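Local coordinates for protein type I modular polyketide synthase (Streptomyces albus subsp. albus, PDB 6IYT) that probably selects an ethylmalonyl-type extender unit from coenzyme A and loads it onto the assembly line that builds the polyketide salinomycin, at residues A[107-119]-A[429-443]. Residues are numbered along the deposited sequence; the frame is centred on the assembly and turned at random.
Sequences EAPDVAGVSSVSG and RRVLTSFAEAWTRGV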
ATOM      1  N   GLU A 107     -19.494 -18.929 -13.462  1.00 15.08           N
ATOM      2  CA  GLU A 107     -20.257 -18.249 -14.485  1.00 14.09           C
ATOM      3  C   GLU A 107     -19.900 -16.777 -14.565  1.00 15.93           C
ATOM      4  O   GLU A 107     -20.080 -16.157 -15.604  1.00 15.26           O
ATOM      5  CB  GLU A 107     -21.762 -18.411 -14.233  1.00 21.54           C
ATOM      6  CG  GLU A 107     -22.302 -19.799 -14.556  1.00 29.62           C
ATOM      7  CD  GLU A 107     -23.484 -20.194 -13.677  1.00 43.86           C
ATOM      8  OE1 GLU A 107     -23.833 -19.419 -12.754  1.00 43.80           O
ATOM      9  OE2 GLU A 107     -24.023 -21.316 -13.865  1.00 46.44           O
ATOM     10  N   ALA A 108     -19.309 -16.237 -13.502  1.00 11.75           N
ATOM     11  CA  ALA A 108     -18.953 -14.810 -13.476  1.00 12.83           C
ATOM     12  C   ALA A 108     -17.832 -14.535 -12.501  1.00 10.94           C
ATOM     13  O   ALA A 108     -18.078 -14.091 -11.373  1.00 10.32           O
ATOM     14  CB  ALA A 108     -20.161 -13.979 -13.098  1.00 16.49           C
ATOM     15  N   PRO A 109     -16.610 -14.889 -12.876  1.00  8.64           N
ATOM     16  CA  PRO A 109     -15.570 -14.899 -11.863  1.00  8.29           C
ATOM     17  C   PRO A 109     -15.348 -13.528 -11.235  1.00  8.14           C
ATOM     18  O   PRO A 109     -15.476 -12.490 -11.911  1.00  9.25           O
ATOM     19  CB  PRO A 109     -14.334 -15.323 -12.647  1.00  8.60           C
ATOM     20  CG  PRO A 109     -14.893 -16.209 -13.717  1.00  9.83           C
ATOM     21  CD  PRO A 109     -16.183 -15.552 -14.113  1.00  9.56           C
ATOM     22  N   ASP A 110     -14.865 -13.527 -10.025  1.00  8.00           N
ATOM     23  CA  ASP A 110     -14.602 -12.273  -9.303  1.00  9.75           C
ATOM     24  C   ASP A 110     -13.537 -11.388  -9.978  1.00  9.39           C
ATOM     25  O   ASP A 110     -13.688 -10.166 -10.055  1.00 10.63           O
ATOM     26  CB  ASP A 110     -14.221 -12.589  -7.859  1.00 10.74           C
ATOM     27  CG  ASP A 110     -15.317 -13.401  -7.121  1.00 13.65           C
ATOM     28  OD1 ASP A 110     -15.395 -14.648  -7.327  1.00 11.88           O
ATOM     29  OD2 ASP A 110     -16.074 -12.808  -6.296  1.00 15.66           O
ATOM     30  N   VAL A 111     -12.488 -12.005 -10.491  1.00  7.38           N
ATOM     31  CA  VAL A 111     -11.378 -11.287 -11.105  1.00  7.42           C
ATOM     32  C   VAL A 111     -10.958 -12.069 -12.328  1.00  7.19           C
ATOM     33  O   VAL A 111     -10.866 -13.312 -12.280  1.00  6.99           O
ATOM     34  CB  VAL A 111     -10.158 -11.185 -10.131  1.00  6.46           C
ATOM     35  CG1 VAL A 111      -9.063 -10.376 -10.748  1.00  6.21           C
ATOM     36  CG2 VAL A 111     -10.573 -10.541  -8.825  1.00  6.59           C
ATOM     37  N   ALA A 112     -10.733 -11.367 -13.422  1.00  7.37           N
ATOM     38  CA  ALA A 112     -10.232 -11.984 -14.641  1.00  8.07           C
ATOM     39  C   ALA A 112      -9.279 -11.058 -15.316  1.00  9.89           C
ATOM     40  O   ALA A 112      -9.409  -9.818 -15.222  1.00  9.89           O
ATOM     41  CB  ALA A 112     -11.366 -12.353 -15.576  1.00  9.76           C
ATOM     42  N   GLY A 113      -8.304 -11.619 -15.994  1.00  9.05           N
ATOM     43  CA  GLY A 113      -7.333 -10.800 -16.681  1.00 10.73           C
ATOM     44  C   GLY A 113      -6.418 -11.592 -17.590  1.00 12.05           C
ATOM     45  O   GLY A 113      -6.556 -12.801 -17.737  1.00 11.88           O
ATOM     46  N   VAL A 114      -5.498 -10.895 -18.238  1.00 10.81           N
ATOM     47  CA  VAL A 114      -4.565 -11.541 -19.143  1.00 11.17           C
ATOM     48  C   VAL A 114      -3.148 -11.193 -18.707  1.00  9.83           C
ATOM     49  O   VAL A 114      -2.865 -10.045 -18.368  1.00 10.19           O
ATOM     50  CB  VAL A 114      -4.799 -11.074 -20.605  1.00 13.95           C
ATOM     51  CG1 VAL A 114      -3.779 -11.700 -21.525  1.00 17.46           C
ATOM     52  CG2 VAL A 114      -6.216 -11.422 -21.058  1.00 15.12           C
ATOM     53  N   SER A 115      -2.298 -12.201 -18.608  1.00 10.56           N
ATOM     54  CA  SER A 115      -0.934 -12.015 -18.123  1.00 13.17           C
ATOM     55  C   SER A 115      -0.168 -11.070 -19.044  1.00 16.45           C
ATOM     56  O   SER A 115      -0.247 -11.193 -20.291  1.00 15.00           O
ATOM     57  CB  SER A 115      -0.226 -13.350 -18.000  1.00 16.95           C
ATOM     58  OG  SER A 115       1.049 -13.191 -17.442  1.00 24.34           O
ATOM     59  N   SER A 116       0.426 -10.031 -18.451  1.00 14.98           N
ATOM     60  CA  SER A 116       1.061  -8.956 -19.226  1.00 16.47           C
ATOM     61  C   SER A 116       2.371  -8.438 -18.632  1.00 19.55           C
ATOM     62  O   SER A 116       3.175  -7.892 -19.365  1.00 23.17           O
ATOM     63  CB  SER A 116       0.108  -7.790 -19.418  1.00 17.96           C
ATOM     64  OG  SER A 116      -0.195  -7.172 -18.178  1.00 21.81           O
ATOM     65  N   VAL A 117       2.523  -8.455 -17.296  1.00 14.77           N
ATOM     66  CA  VAL A 117       3.778  -7.931 -16.677  1.00 15.91           C
ATOM     67  C   VAL A 117       4.967  -8.860 -16.865  1.00 16.23           C
ATOM     68  O   VAL A 117       4.815 -10.068 -16.972  1.00 17.31           O
ATOM     69  CB  VAL A 117       3.621  -7.648 -15.177  1.00 14.56           C
ATOM     70  CG1 VAL A 117       2.499  -6.671 -14.953  1.00 16.34           C
ATOM     71  CG2 VAL A 117       3.406  -8.935 -14.402  1.00 14.12           C
ATOM     72  N   SER A 118       6.164  -8.290 -16.938  1.00 19.22           N
ATOM     73  CA  SER A 118       7.369  -9.114 -17.145  1.00 22.76           C
ATOM     74  C   SER A 118       8.619  -8.534 -16.479  1.00 21.81           C
ATOM     75  O   SER A 118       9.729  -9.090 -16.620  1.00 20.87           O
ATOM     76  CB  SER A 118       7.621  -9.318 -18.656  1.00 23.06           C
ATOM     77  OG  SER A 118       7.764  -8.075 -19.330  1.00 24.65           O
ATOM     78  N   GLY A 119       8.426  -7.509 -15.653  1.00 16.00           N
ATOM     79  CA  GLY A 119       9.562  -6.740 -15.123  1.00 15.21           C
ATOM     80  C   GLY A 119       9.716  -6.896 -13.623  1.00 13.51           C
ATOM     81  O   GLY A 119       9.216  -7.862 -13.027  1.00 12.02           O
ATOM     82  N   ARG A 429     -11.333 -11.779   1.915  1.00  6.01           N
ATOM     83  CA  ARG A 429     -11.785 -11.517   0.554  1.00  6.14           C
ATOM     84  C   ARG A 429     -10.932 -10.418  -0.108  1.00  5.47           C
ATOM     85  O   ARG A 429     -10.493 -10.566  -1.255  1.00  4.90           O
ATOM     86  CB  ARG A 429     -13.252 -11.164   0.475  1.00  7.17           C
ATOM     87  CG  ARG A 429     -13.634 -10.694  -0.939  1.00  8.33           C
ATOM     88  CD  ARG A 429     -15.102 -10.386  -1.070  1.00  9.21           C
ATOM     89  NE  ARG A 429     -15.880 -11.596  -1.140  1.00  9.57           N
ATOM     90  CZ  ARG A 429     -16.063 -12.287  -2.265  1.00 10.85           C
ATOM     91  NH1 ARG A 429     -16.830 -13.342  -2.254  1.00 13.48           N
ATOM     92  NH2 ARG A 429     -15.549 -11.849  -3.426  1.00 10.11           N
ATOM     93  N   ARG A 430     -10.711  -9.321   0.594  1.00  4.94           N
ATOM     94  CA  ARG A 430      -9.889  -8.242   0.046  1.00  4.73           C
ATOM     95  C   ARG A 430      -8.463  -8.681  -0.290  1.00  4.48           C
ATOM     96  O   ARG A 430      -7.947  -8.358  -1.361  1.00  4.36           O
ATOM     97  CB  ARG A 430      -9.853  -7.032   0.999  1.00  5.02           C
ATOM     98  CG  ARG A 430      -9.061  -5.863   0.462  1.00  5.55           C
ATOM     99  CD  ARG A 430      -9.651  -5.296  -0.792  1.00  6.34           C
ATOM    100  NE  ARG A 430      -8.957  -5.736  -2.009  1.00  6.53           N
ATOM    101  CZ  ARG A 430      -9.275  -5.352  -3.241  1.00  8.61           C
ATOM    102  NH1 ARG A 430     -10.408  -4.690  -3.471  1.00  7.86           N
ATOM    103  NH2 ARG A 430      -8.522  -5.730  -4.266  1.00  7.08           N
ATOM    104  N   VAL A 431      -7.825  -9.415   0.602  1.00  4.59           N
ATOM    105  CA  VAL A 431      -6.468  -9.927   0.336  1.00  4.76           C
ATOM    106  C   VAL A 431      -6.489 -10.803  -0.912  1.00  4.62           C
ATOM    107  O   VAL A 431      -5.638 -10.665  -1.798  1.00  3.94           O
ATOM    108  CB  VAL A 431      -5.910 -10.700   1.530  1.00  5.62           C
ATOM    109  CG1 VAL A 431      -4.579 -11.345   1.190  1.00  6.06           C
ATOM    110  CG2 VAL A 431      -5.755  -9.749   2.728  1.00  7.05           C
ATOM    111  N   LEU A 432      -7.346 -11.812  -0.908  1.00  4.45           N
ATOM    112  CA  LEU A 432      -7.419 -12.719  -2.056  1.00  5.20           C
ATOM    113  C   LEU A 432      -7.740 -11.989  -3.347  1.00  4.54           C
ATOM    114  O   LEU A 432      -7.271 -12.399  -4.434  1.00  3.68           O
ATOM    115  CB  LEU A 432      -8.458 -13.812  -1.805  1.00  6.37           C
ATOM    116  CG  LEU A 432      -8.127 -14.839  -0.710  1.00  7.39           C
ATOM    117  CD1 LEU A 432      -9.289 -15.808  -0.545  1.00  8.89           C
ATOM    118  CD2 LEU A 432      -6.849 -15.591  -1.013  1.00  8.21           C
ATOM    119  N   THR A 433      -8.597 -10.973  -3.263  1.00  4.33           N
ATOM    120  CA  THR A 433      -8.939 -10.141  -4.433  1.00  4.22           C
ATOM    121  C   THR A 433      -7.732  -9.354  -4.980  1.00  4.08           C
ATOM    122  O   THR A 433      -7.443  -9.410  -6.162  1.00  3.72           O
ATOM    123  CB  THR A 433     -10.134  -9.210  -4.149  1.00  4.36           C
ATOM    124  OG1 THR A 433     -11.274  -9.998  -3.762  1.00  3.92           O
ATOM    125  CG2 THR A 433     -10.491  -8.424  -5.387  1.00  4.35           C
ATOM    126  N   SER A 434      -6.917  -8.811  -4.092  1.00  3.99           N
ATOM    127  CA  SER A 434      -5.707  -8.159  -4.506  1.00  4.31           C
ATOM    128  C   SER A 434      -4.697  -9.142  -5.080  1.00  3.85           C
ATOM    129  O   SER A 434      -4.061  -8.873  -6.127  1.00  3.45           O
ATOM    130  CB  SER A 434      -5.111  -7.366  -3.339  1.00  4.59           C
ATOM    131  OG  SER A 434      -5.990  -6.301  -3.001  1.00  5.22           O
ATOM    132  N   PHE A 435      -4.570 -10.309  -4.452  1.00  3.75           N
ATOM    133  CA  PHE A 435      -3.726 -11.362  -4.997  1.00  3.79           C
ATOM    134  C   PHE A 435      -4.196 -11.720  -6.446  1.00  4.31           C
ATOM    135  O   PHE A 435      -3.382 -11.917  -7.334  1.00  3.83           O
ATOM    136  CB  PHE A 435      -3.799 -12.629  -4.158  1.00  4.00           C
ATOM    137  CG  PHE A 435      -3.074 -12.589  -2.837  1.00  3.91           C
ATOM    138  CD1 PHE A 435      -2.300 -11.505  -2.430  1.00  3.98           C
ATOM    139  CD2 PHE A 435      -3.134 -13.713  -2.006  1.00  4.11           C
ATOM    140  CE1 PHE A 435      -1.588 -11.564  -1.234  1.00  4.35           C
ATOM    141  CE2 PHE A 435      -2.496 -13.742  -0.791  1.00  4.31           C
ATOM    142  CZ  PHE A 435      -1.719 -12.662  -0.397  1.00  3.64           C
ATOM    143  N   ALA A 436      -5.503 -11.909  -6.611  1.00  4.22           N
ATOM    144  CA  ALA A 436      -6.075 -12.278  -7.925  1.00  4.97           C
ATOM    145  C   ALA A 436      -5.869 -11.187  -8.968  1.00  4.71           C
ATOM    146  O   ALA A 436      -5.564 -11.475 -10.126  1.00  3.93           O
ATOM    147  CB  ALA A 436      -7.547 -12.606  -7.781  1.00  5.01           C
ATOM    148  N   GLU A 437      -6.043  -9.935  -8.555  1.00  6.03           N
ATOM    149  CA  GLU A 437      -5.801  -8.811  -9.431  1.00  5.94           C
ATOM    150  C   GLU A 437      -4.345  -8.757  -9.928  1.00  6.61           C
ATOM    151  O   GLU A 437      -4.096  -8.452 -11.097  1.00  6.77           O
ATOM    152  CB  GLU A 437      -6.204  -7.509  -8.737  1.00  7.22           C
ATOM    153  CG  GLU A 437      -7.721  -7.337  -8.666  1.00  8.13           C
ATOM    154  CD  GLU A 437      -8.163  -6.186  -7.762  1.00 12.14           C
ATOM    155  OE1 GLU A 437      -7.323  -5.638  -6.998  1.00 12.98           O
ATOM    156  OE2 GLU A 437      -9.346  -5.828  -7.841  1.00 15.14           O
ATOM    157  N   ALA A 438      -3.403  -9.086  -9.058  1.00  5.63           N
ATOM    158  CA  ALA A 438      -1.982  -9.174  -9.454  1.00  5.79           C
ATOM    159  C   ALA A 438      -1.723 -10.395 -10.356  1.00  6.15           C
ATOM    160  O   ALA A 438      -1.112 -10.284 -11.416  1.00  6.13           O
ATOM    161  CB  ALA A 438      -1.106  -9.236  -8.229  1.00  6.40           C
ATOM    162  N   TRP A 439      -2.171 -11.557  -9.905  1.00  5.64           N
ATOM    163  CA  TRP A 439      -1.853 -12.822 -10.586  1.00  5.82           C
ATOM    164  C   TRP A 439      -2.497 -12.873 -11.974  1.00  6.50           C
ATOM    165  O   TRP A 439      -1.871 -13.339 -12.936  1.00  5.88           O
ATOM    166  CB  TRP A 439      -2.327 -14.009  -9.752  1.00  5.22           C
ATOM    167  CG  TRP A 439      -2.124 -15.388 -10.420  1.00  4.91           C
ATOM    168  CD1 TRP A 439      -0.926 -16.069 -10.595  1.00  5.61           C
ATOM    169  CD2 TRP A 439      -3.117 -16.160 -11.078  1.00  4.99           C
ATOM    170  NE1 TRP A 439      -1.160 -17.284 -11.203  1.00  5.27           N
ATOM    171  CE2 TRP A 439      -2.493 -17.342 -11.551  1.00  5.04           C
ATOM    172  CE3 TRP A 439      -4.486 -16.008 -11.269  1.00  4.37           C
ATOM    173  CZ2 TRP A 439      -3.202 -18.333 -12.212  1.00  6.03           C
ATOM    174  CZ3 TRP A 439      -5.184 -17.007 -11.929  1.00  4.69           C
ATOM    175  CH2 TRP A 439      -4.543 -18.164 -12.361  1.00  5.62           C
ATOM    176  N   THR A 440      -3.723 -12.369 -12.096  1.00  6.27           N
ATOM    177  CA  THR A 440      -4.392 -12.431 -13.388  1.00  7.09           C
ATOM    178  C   THR A 440      -3.704 -11.530 -14.382  1.00  8.62           C
ATOM    179  O   THR A 440      -3.865 -11.720 -15.595  1.00 10.75           O
ATOM    180  CB  THR A 440      -5.886 -12.069 -13.338  1.00  6.52           C
ATOM    181  OG1 THR A 440      -6.037 -10.755 -12.802  1.00  7.18           O
ATOM    182  CG2 THR A 440      -6.678 -13.096 -12.519  1.00  5.47           C
ATOM    183  N   ARG A 441      -2.903 -10.581 -13.888  1.00  8.97           N
ATOM    184  CA  ARG A 441      -2.093  -9.710 -14.767  1.00 10.70           C
ATOM    185  C   ARG A 441      -0.656 -10.195 -14.920  1.00 10.32           C
ATOM    186  O   ARG A 441       0.162  -9.520 -15.555  1.00 10.97           O
ATOM    187  CB  ARG A 441      -2.078  -8.267 -14.252  1.00 13.57           C
ATOM    188  CG  ARG A 441      -3.428  -7.578 -14.263  1.00 17.65           C
ATOM    189  CD  ARG A 441      -3.690  -6.803 -15.542  1.00 20.98           C
ATOM    190  NE  ARG A 441      -2.537  -6.018 -15.998  1.00 21.20           N
ATOM    191  CZ  ARG A 441      -2.291  -4.756 -15.652  1.00 21.58           C
ATOM    192  NH1 ARG A 441      -3.033  -4.142 -14.742  1.00 21.67           N
ATOM    193  NH2 ARG A 441      -1.209  -4.169 -16.110  1.00 25.24           N
ATOM    194  N   GLY A 442      -0.324 -11.333 -14.308  1.00  9.28           N
ATOM    195  CA  GLY A 442       0.932 -12.030 -14.640  1.00 10.05           C
ATOM    196  C   GLY A 442       1.941 -12.102 -13.506  1.00  8.98           C
ATOM    197  O   GLY A 442       3.055 -12.594 -13.686  1.00  8.84           O
ATOM    198  N   VAL A 443       1.560 -11.621 -12.331  1.00  8.41           N
ATOM    199  CA  VAL A 443       2.437 -11.639 -11.206  1.00  9.07           C
ATOM    200  C   VAL A 443       2.545 -13.083 -10.732  1.00  9.97           C
ATOM    201  O   VAL A 443       1.522 -13.742 -10.484  1.00 11.67           O
ATOM    202  CB  VAL A 443       1.924 -10.747 -10.051  1.00  7.93           C
ATOM    203  CG1 VAL A 443       2.728 -10.996  -8.783  1.00  9.58           C
ATOM    204  CG2 VAL A 443       1.998  -9.279 -10.433  1.00  7.72           C
TER
HETATM  205  O   HOH W   1     -17.586 -14.328  -4.936  1.00 16.42           O
HETATM  206  O   HOH W   2      -7.312  -8.452 -13.718  1.00 19.55           O
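Arg441 O takes two backbone N-H groups from the chain that follows strand 111-114. Val117 N approaches at 3.1 Å, nearly in line with the C=O bond (C=O...N 167°), while Ser116 N, at 3.0 Å, comes from above the carbonyl plane. Arg441 lies in the turn that Gly442, with positive phi, closes as a Schellman motif, Gly442 N bonding back to Trp439 O and Val443 N to Ala438 O. Glycine suits the place twice over: its phi of 115° is awkward for other residues, and a CB would point at Ser115 OG, already 3.0 Å from Gly442 CA. Val117 CG2 packs on Gly442 and on Val443 CG2. The Arg441 side chain bends back so that NE points at Ser116 OG, a straight but weak bond at the guanidinium edge; its NH2 bonds to Val415 O.

Just before Arg441, Thr440 OG1 reaches back one turn to donate to Ala436 O, which also takes Thr440 N from the opposite face of its plane. A chi1 of 58° sets OG1 between the backbone N and the carbonyl carbon, where it meets both Ala436 O and a water that also donates to Ala112 O. Val111, beta-branched as befits a strand, lays CB and CG2 against Ala436 CB, a small residue that lets the strand settle near the helix, and CG1 against Glu437 CG (3.9 Å).

At the far end, Arg429 NH2 forms a salt bridge with Asp110 OD2 (3.1 Å). OD2 lies in the guanidinium plane, while NH2 meets it from above the carboxylate plane; a water joins Arg429 NH1 to the same oxygen, and Leu95 N satisfies OD1. The edge strand of the small antiparallel sheet and its flanking residues thus join helix 429-439 and the turn after it through polar links at both ends, with Val111's apolar contact between them.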